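Local structure of Slr0280 protein (5H3K) at residues Ser422-Gln436 and Gln452-Arg466. The protein is of unknown function but carries a phosphodiester glycosidase (NAGPA-family) domain, so it may cleave sugar phosphodiester linkages. Residues are numbered along the deposited sequence; the frame is centred on the assembly and turned at random.
Sequences SYIPLSDNEQVYVVQ and QQMPIPSDGYLIIDR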
loop_
_atom_site.group_PDB
_atom_site.type_symbol
_atom_site.label_atom_id
_atom_site.label_comp_id
_atom_site.label_asym_id
_atom_site.label_seq_id
_atom_site.Cartn_x
_atom_site.Cartn_y
_atom_site.Cartn_z
ATOM N N SER A 422 8.373 -23.562 9.630
ATOM C CA SER A 422 8.195 -24.855 8.966
ATOM C C SER A 422 8.052 -24.773 7.450
ATOM O O SER A 422 7.818 -23.701 6.889
ATOM C CB SER A 422 6.998 -25.609 9.565
ATOM O OG SER A 422 5.783 -25.192 8.968
ATOM N N TYR A 423 8.205 -25.918 6.795
ATOM C CA TYR A 423 7.965 -26.033 5.366
ATOM C C TYR A 423 6.966 -27.151 5.082
ATOM O O TYR A 423 7.061 -28.239 5.650
ATOM C CB TYR A 423 9.277 -26.286 4.614
ATOM C CG TYR A 423 9.060 -26.635 3.161
ATOM C CD1 TYR A 423 8.687 -25.663 2.239
ATOM C CD2 TYR A 423 9.224 -27.938 2.704
ATOM C CE1 TYR A 423 8.473 -25.982 0.905
ATOM C CE2 TYR A 423 9.019 -28.264 1.372
ATOM C CZ TYR A 423 8.647 -27.284 0.474
ATOM O OH TYR A 423 8.437 -27.611 -0.852
ATOM N N ILE A 424 5.991 -26.870 4.223
ATOM C CA ILE A 424 5.044 -27.879 3.760
ATOM C C ILE A 424 5.277 -28.066 2.273
ATOM O O ILE A 424 5.317 -27.076 1.536
ATOM C CB ILE A 424 3.587 -27.411 3.979
ATOM C CG1 ILE A 424 3.314 -27.182 5.461
ATOM C CG2 ILE A 424 2.607 -28.411 3.391
ATOM C CD1 ILE A 424 1.967 -26.547 5.747
ATOM N N PRO A 425 5.437 -29.326 1.814
ATOM C CA PRO A 425 5.828 -29.524 0.410
ATOM C C PRO A 425 4.829 -28.910 -0.565
ATOM O O PRO A 425 3.622 -29.004 -0.344
ATOM C CB PRO A 425 5.894 -31.056 0.252
ATOM C CG PRO A 425 5.245 -31.626 1.471
ATOM C CD PRO A 425 5.355 -30.600 2.556
ATOM N N LEU A 426 5.338 -28.277 -1.618
ATOM C CA LEU A 426 4.489 -27.579 -2.575
ATOM C C LEU A 426 4.284 -28.401 -3.834
ATOM O O LEU A 426 3.482 -28.041 -4.692
ATOM C CB LEU A 426 5.095 -26.222 -2.932
ATOM C CG LEU A 426 5.202 -25.164 -1.837
ATOM C CD1 LEU A 426 6.014 -23.969 -2.328
ATOM C CD2 LEU A 426 3.814 -24.722 -1.394
ATOM N N SER A 427 5.027 -29.495 -3.957
ATOM C CA SER A 427 4.871 -30.414 -5.086
ATOM C C SER A 427 5.027 -31.850 -4.589
ATOM O O SER A 427 5.507 -32.071 -3.474
ATOM C CB SER A 427 5.888 -30.122 -6.193
ATOM O OG SER A 427 7.216 -30.455 -5.800
ATOM N N ASP A 428 4.608 -32.821 -5.398
ATOM C CA ASP A 428 4.762 -34.226 -5.024
ATOM C C ASP A 428 6.190 -34.708 -5.246
ATOM O O ASP A 428 6.919 -34.155 -6.075
ATOM C CB ASP A 428 3.821 -35.122 -5.832
ATOM C CG ASP A 428 2.367 -34.855 -5.550
ATOM O OD1 ASP A 428 1.530 -35.278 -6.380
ATOM O OD2 ASP A 428 2.062 -34.233 -4.509
ATOM N N ASN A 429 6.575 -35.743 -4.501
ATOM C CA ASN A 429 7.844 -36.433 -4.696
ATOM C C ASN A 429 9.064 -35.526 -4.528
ATOM O O ASN A 429 9.995 -35.562 -5.332
ATOM C CB ASN A 429 7.861 -37.141 -6.058
ATOM C CG ASN A 429 6.678 -38.081 -6.238
ATOM O OD1 ASN A 429 6.281 -38.779 -5.306
ATOM N ND2 ASN A 429 6.097 -38.083 -7.434
ATOM N N GLU A 430 9.040 -34.703 -3.487
ATOM C CA GLU A 430 10.196 -33.868 -3.159
ATOM C C GLU A 430 11.156 -34.653 -2.274
ATOM O O GLU A 430 10.736 -35.573 -1.563
ATOM C CB GLU A 430 9.750 -32.586 -2.438
ATOM C CG GLU A 430 8.858 -31.705 -3.290
ATOM C CD GLU A 430 8.577 -30.351 -2.668
ATOM O OE1 GLU A 430 8.093 -29.469 -3.410
ATOM O OE2 GLU A 430 8.834 -30.159 -1.456
ATOM N N GLN A 431 12.439 -34.300 -2.328
ATOM C CA GLN A 431 13.411 -34.793 -1.354
ATOM C C GLN A 431 13.859 -33.614 -0.501
ATOM O O GLN A 431 14.143 -32.539 -1.039
ATOM C CB GLN A 431 14.626 -35.392 -2.062
ATOM C CG GLN A 431 14.437 -36.827 -2.531
ATOM C CD GLN A 431 14.312 -37.808 -1.373
ATOM O OE1 GLN A 431 15.188 -37.891 -0.509
ATOM N NE2 GLN A 431 13.219 -38.552 -1.352
ATOM N N VAL A 432 13.926 -33.800 0.814
ATOM C CA VAL A 432 14.427 -32.733 1.680
ATOM C C VAL A 432 15.722 -33.134 2.374
ATOM O O VAL A 432 15.860 -34.270 2.847
ATOM C CB VAL A 432 13.372 -32.258 2.720
ATOM C CG1 VAL A 432 12.915 -33.407 3.607
ATOM C CG2 VAL A 432 13.927 -31.093 3.580
ATOM N N TYR A 433 16.669 -32.196 2.423
ATOM C CA TYR A 433 17.895 -32.366 3.191
ATOM C C TYR A 433 17.899 -31.316 4.282
ATOM O O TYR A 433 17.803 -30.112 3.995
ATOM C CB TYR A 433 19.122 -32.200 2.291
ATOM C CG TYR A 433 19.135 -33.169 1.129
ATOM C CD1 TYR A 433 19.886 -34.338 1.178
ATOM C CD2 TYR A 433 18.380 -32.927 -0.016
ATOM C CE1 TYR A 433 19.891 -35.234 0.108
ATOM C CE2 TYR A 433 18.374 -33.817 -1.087
ATOM C CZ TYR A 433 19.132 -34.965 -1.018
ATOM O OH TYR A 433 19.127 -35.833 -2.087
ATOM N N VAL A 434 17.984 -31.771 5.530
ATOM C CA VAL A 434 17.986 -30.870 6.672
ATOM C C VAL A 434 19.419 -30.431 6.965
ATOM O O VAL A 434 20.319 -31.268 7.095
ATOM C CB VAL A 434 17.375 -31.535 7.921
ATOM C CG1 VAL A 434 17.318 -30.545 9.067
ATOM C CG2 VAL A 434 15.988 -32.069 7.611
ATOM N N VAL A 435 19.633 -29.119 7.048
ATOM C CA VAL A 435 20.954 -28.568 7.348
ATOM C C VAL A 435 20.900 -27.826 8.683
ATOM O O VAL A 435 20.014 -26.998 8.913
ATOM C CB VAL A 435 21.450 -27.630 6.221
ATOM C CG1 VAL A 435 22.855 -27.131 6.527
ATOM C CG2 VAL A 435 21.422 -28.352 4.873
ATOM N N GLN A 436 21.819 -28.160 9.584
ATOM C CA GLN A 436 21.913 -27.483 10.873
ATOM C C GLN A 436 23.358 -27.130 11.113
ATOM O O GLN A 436 24.225 -27.987 11.004
ATOM C CB GLN A 436 21.412 -28.380 12.004
ATOM C CG GLN A 436 19.954 -28.764 11.902
ATOM C CD GLN A 436 19.503 -29.661 13.043
ATOM O OE1 GLN A 436 19.392 -30.882 12.889
ATOM N NE2 GLN A 436 19.239 -29.057 14.195
ATOM N N GLN A 452 1.875 -33.021 5.422
ATOM C CA GLN A 452 3.088 -32.993 6.269
ATOM C C GLN A 452 3.884 -31.669 6.335
ATOM O O GLN A 452 3.633 -30.725 5.579
ATOM C CB GLN A 452 3.984 -34.233 6.081
ATOM C CG GLN A 452 4.977 -34.189 4.942
ATOM C CD GLN A 452 5.512 -35.570 4.605
ATOM O OE1 GLN A 452 5.815 -35.868 3.451
ATOM N NE2 GLN A 452 5.626 -36.423 5.617
ATOM N N GLN A 453 4.832 -31.607 7.264
ATOM C CA GLN A 453 5.381 -30.324 7.683
ATOM C C GLN A 453 6.782 -30.432 8.301
ATOM O O GLN A 453 6.922 -30.794 9.468
ATOM C CB GLN A 453 4.404 -29.711 8.685
ATOM C CG GLN A 453 4.668 -28.285 9.091
ATOM C CD GLN A 453 3.456 -27.667 9.774
ATOM O OE1 GLN A 453 2.315 -27.892 9.359
ATOM N NE2 GLN A 453 3.696 -26.894 10.829
ATOM N N MET A 454 7.812 -30.122 7.514
ATOM C CA MET A 454 9.191 -30.121 8.004
ATOM C C MET A 454 9.434 -28.856 8.805
ATOM O O MET A 454 9.188 -27.760 8.307
ATOM C CB MET A 454 10.197 -30.115 6.839
ATOM C CG MET A 454 10.421 -31.416 6.090
ATOM S SD MET A 454 11.016 -32.762 7.141
ATOM C CE MET A 454 12.207 -31.914 8.165
ATOM N N PRO A 455 9.935 -28.992 10.039
ATOM C CA PRO A 455 10.465 -27.795 10.694
ATOM C C PRO A 455 11.704 -27.307 9.935
ATOM O O PRO A 455 12.465 -28.130 9.405
ATOM C CB PRO A 455 10.884 -28.298 12.080
ATOM C CG PRO A 455 10.191 -29.625 12.251
ATOM C CD PRO A 455 10.047 -30.194 10.882
ATOM N N ILE A 456 11.874 -25.992 9.851
ATOM C CA ILE A 456 13.111 -25.399 9.358
ATOM C C ILE A 456 13.978 -25.049 10.566
ATOM O O ILE A 456 13.569 -24.269 11.439
ATOM C CB ILE A 456 12.850 -24.119 8.522
ATOM C CG1 ILE A 456 11.922 -24.414 7.341
ATOM C CG2 ILE A 456 14.163 -23.525 8.054
ATOM C CD1 ILE A 456 11.357 -23.143 6.655
ATOM N N PRO A 457 15.185 -25.630 10.638
ATOM C CA PRO A 457 16.019 -25.423 11.833
ATOM C C PRO A 457 16.422 -23.964 11.998
ATOM O O PRO A 457 16.791 -23.322 11.010
ATOM C CB PRO A 457 17.264 -26.279 11.547
ATOM C CG PRO A 457 16.818 -27.277 10.521
ATOM C CD PRO A 457 15.810 -26.557 9.677
ATOM N N SER A 458 16.350 -23.442 13.222
ATOM C CA SER A 458 16.662 -22.033 13.459
ATOM C C SER A 458 18.122 -21.705 13.174
ATOM O O SER A 458 18.454 -20.561 12.863
ATOM C CB SER A 458 16.302 -21.624 14.892
ATOM O OG SER A 458 17.041 -22.385 15.832
ATOM N N ASP A 459 18.991 -22.708 13.278
ATOM C CA ASP A 459 20.412 -22.524 13.010
ATOM C C ASP A 459 20.786 -23.155 11.675
ATOM O O ASP A 459 21.936 -23.536 11.461
ATOM C CB ASP A 459 21.253 -23.151 14.126
ATOM C CG ASP A 459 20.996 -24.643 14.284
ATOM O OD1 ASP A 459 19.952 -25.140 13.794
ATOM O OD2 ASP A 459 21.834 -25.323 14.920
ATOM N N GLY A 460 19.811 -23.274 10.778
ATOM C CA GLY A 460 20.088 -23.839 9.466
ATOM C C GLY A 460 19.045 -23.526 8.413
ATOM O O GLY A 460 18.542 -22.402 8.335
ATOM N N TYR A 461 18.725 -24.530 7.604
ATOM C CA TYR A 461 17.823 -24.379 6.464
ATOM C C TYR A 461 17.500 -25.730 5.857
ATOM O O TYR A 461 18.066 -26.752 6.254
ATOM C CB TYR A 461 18.447 -23.470 5.391
ATOM C CG TYR A 461 19.813 -23.906 4.894
ATOM C CD1 TYR A 461 19.945 -24.730 3.777
ATOM C CD2 TYR A 461 20.969 -23.466 5.523
ATOM C CE1 TYR A 461 21.195 -25.113 3.310
ATOM C CE2 TYR A 461 22.219 -23.843 5.067
ATOM C CZ TYR A 461 22.327 -24.666 3.966
ATOM O OH TYR A 461 23.584 -25.037 3.533
ATOM N N LEU A 462 16.587 -25.732 4.891
ATOM C CA LEU A 462 16.244 -26.953 4.179
ATOM C C LEU A 462 16.664 -26.812 2.730
ATOM O O LEU A 462 16.540 -25.726 2.139
ATOM C CB LEU A 462 14.742 -27.218 4.249
ATOM C CG LEU A 462 14.129 -27.350 5.639
ATOM C CD1 LEU A 462 12.628 -27.648 5.529
ATOM C CD2 LEU A 462 14.848 -28.471 6.409
ATOM N N ILE A 463 17.201 -27.890 2.166
ATOM C CA ILE A 463 17.378 -27.977 0.729
ATOM C C ILE A 463 16.271 -28.876 0.197
ATOM O O ILE A 463 16.064 -29.994 0.695
ATOM C CB ILE A 463 18.743 -28.554 0.348
ATOM C CG1 ILE A 463 19.864 -27.621 0.814
ATOM C CG2 ILE A 463 18.800 -28.775 -1.159
ATOM C CD1 ILE A 463 21.277 -28.272 0.823
ATOM N N ILE A 464 15.540 -28.374 -0.792
ATOM C CA ILE A 464 14.429 -29.107 -1.394
ATOM C C ILE A 464 14.787 -29.475 -2.831
ATOM O O ILE A 464 15.125 -28.606 -3.646
ATOM C CB ILE A 464 13.123 -28.275 -1.394
ATOM C CG1 ILE A 464 12.644 -28.011 0.040
ATOM C CG2 ILE A 464 12.035 -28.981 -2.188
ATOM C CD1 ILE A 464 12.355 -29.262 0.834
ATOM N N ASP A 465 14.743 -30.765 -3.141
ATOM C CA ASP A 465 15.041 -31.208 -4.500
ATOM C C ASP A 465 13.728 -31.554 -5.183
ATOM O O ASP A 465 13.010 -32.452 -4.741
ATOM C CB ASP A 465 15.976 -32.421 -4.464
ATOM C CG ASP A 465 16.370 -32.912 -5.847
ATOM O OD1 ASP A 465 15.982 -32.276 -6.858
ATOM O OD2 ASP A 465 17.098 -33.934 -5.915
ATOM N N ARG A 466 13.412 -30.822 -6.245
ATOM C CA ARG A 466 12.229 -31.105 -7.047
ATOM C C ARG A 466 12.669 -31.646 -8.404
ATOM O O ARG A 466 13.359 -30.959 -9.168
ATOM C CB ARG A 466 11.367 -29.842 -7.199
ATOM C CG ARG A 466 10.968 -29.228 -5.860
ATOM C CD ARG A 466 10.047 -28.035 -6.037
ATOM N NE ARG A 466 9.486 -27.596 -4.767
ATOM C CZ ARG A 466 9.617 -26.369 -4.274
ATOM N NH1 ARG A 466 10.299 -25.459 -4.945
ATOM N NH2 ARG A 466 9.065 -26.057 -3.105
#
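Tyr-423 and Met-454 pair where strands 422-423 and 454-455 meet, and the tyrosine side chain runs from there toward Ile-464 and Arg-466 on strand 460-466. At its root, N donates a nearly straight bond to Met-454 O (2.6 Å, 166°), and Met-454 N returns one to Tyr-423 O. CB rests on Leu-462 CD1, 3.7 Å away. CG stands anti to the backbone N (chi1 171°), which carries the ring over strand 460-466, where CE2 meets Ile-464 CD1 at 3.5 Å; Tyr-415 stacks on the ring. At the tip, OH donates to the syn lone pair of Glu-430 OE2 (2.6 Å) and accepts from Arg-466 NH2 (2.8 Å), a bond tilted 20° from the guanidinium plane; NH2 also bonds to Tyr-415 OH, of strand 411-415.

The same arginine uses NE, within its own plane, to form a salt bridge with Glu-430 OE1 (2.7 Å), which it meets from above the carboxylate. Ser-427 OG also donates to OE1, on the anti side, and the buried glutamate is thus gripped through both oxygens. A phenylalanine in place of Tyr-423 would probably leave Glu-430 OE2 without its hydroxyl donor and take one acceptor from Arg-466 NH2.

Farther along, Met-454 bends back so that CE touches Val-434 CG2 (3.8 Å), while Pro-457 CG packs on Val-434 CG1. On the other face of the sheet, Val-435 sits squarely over the Tyr-461 ring, a CH-pi contact with CB 3.8 Å from the centroid.

Strands 430-436 and 460-466 are antiparallel neighbours inside a larger mixed sheet, with 439-446 pairing on the former and 411-415 on the latter; the two-stranded antiparallel ribbon 422-423/454-455 packs on its Val-432, Val-434, Leu-462 and Ile-464 face, within the NAGPA-family region.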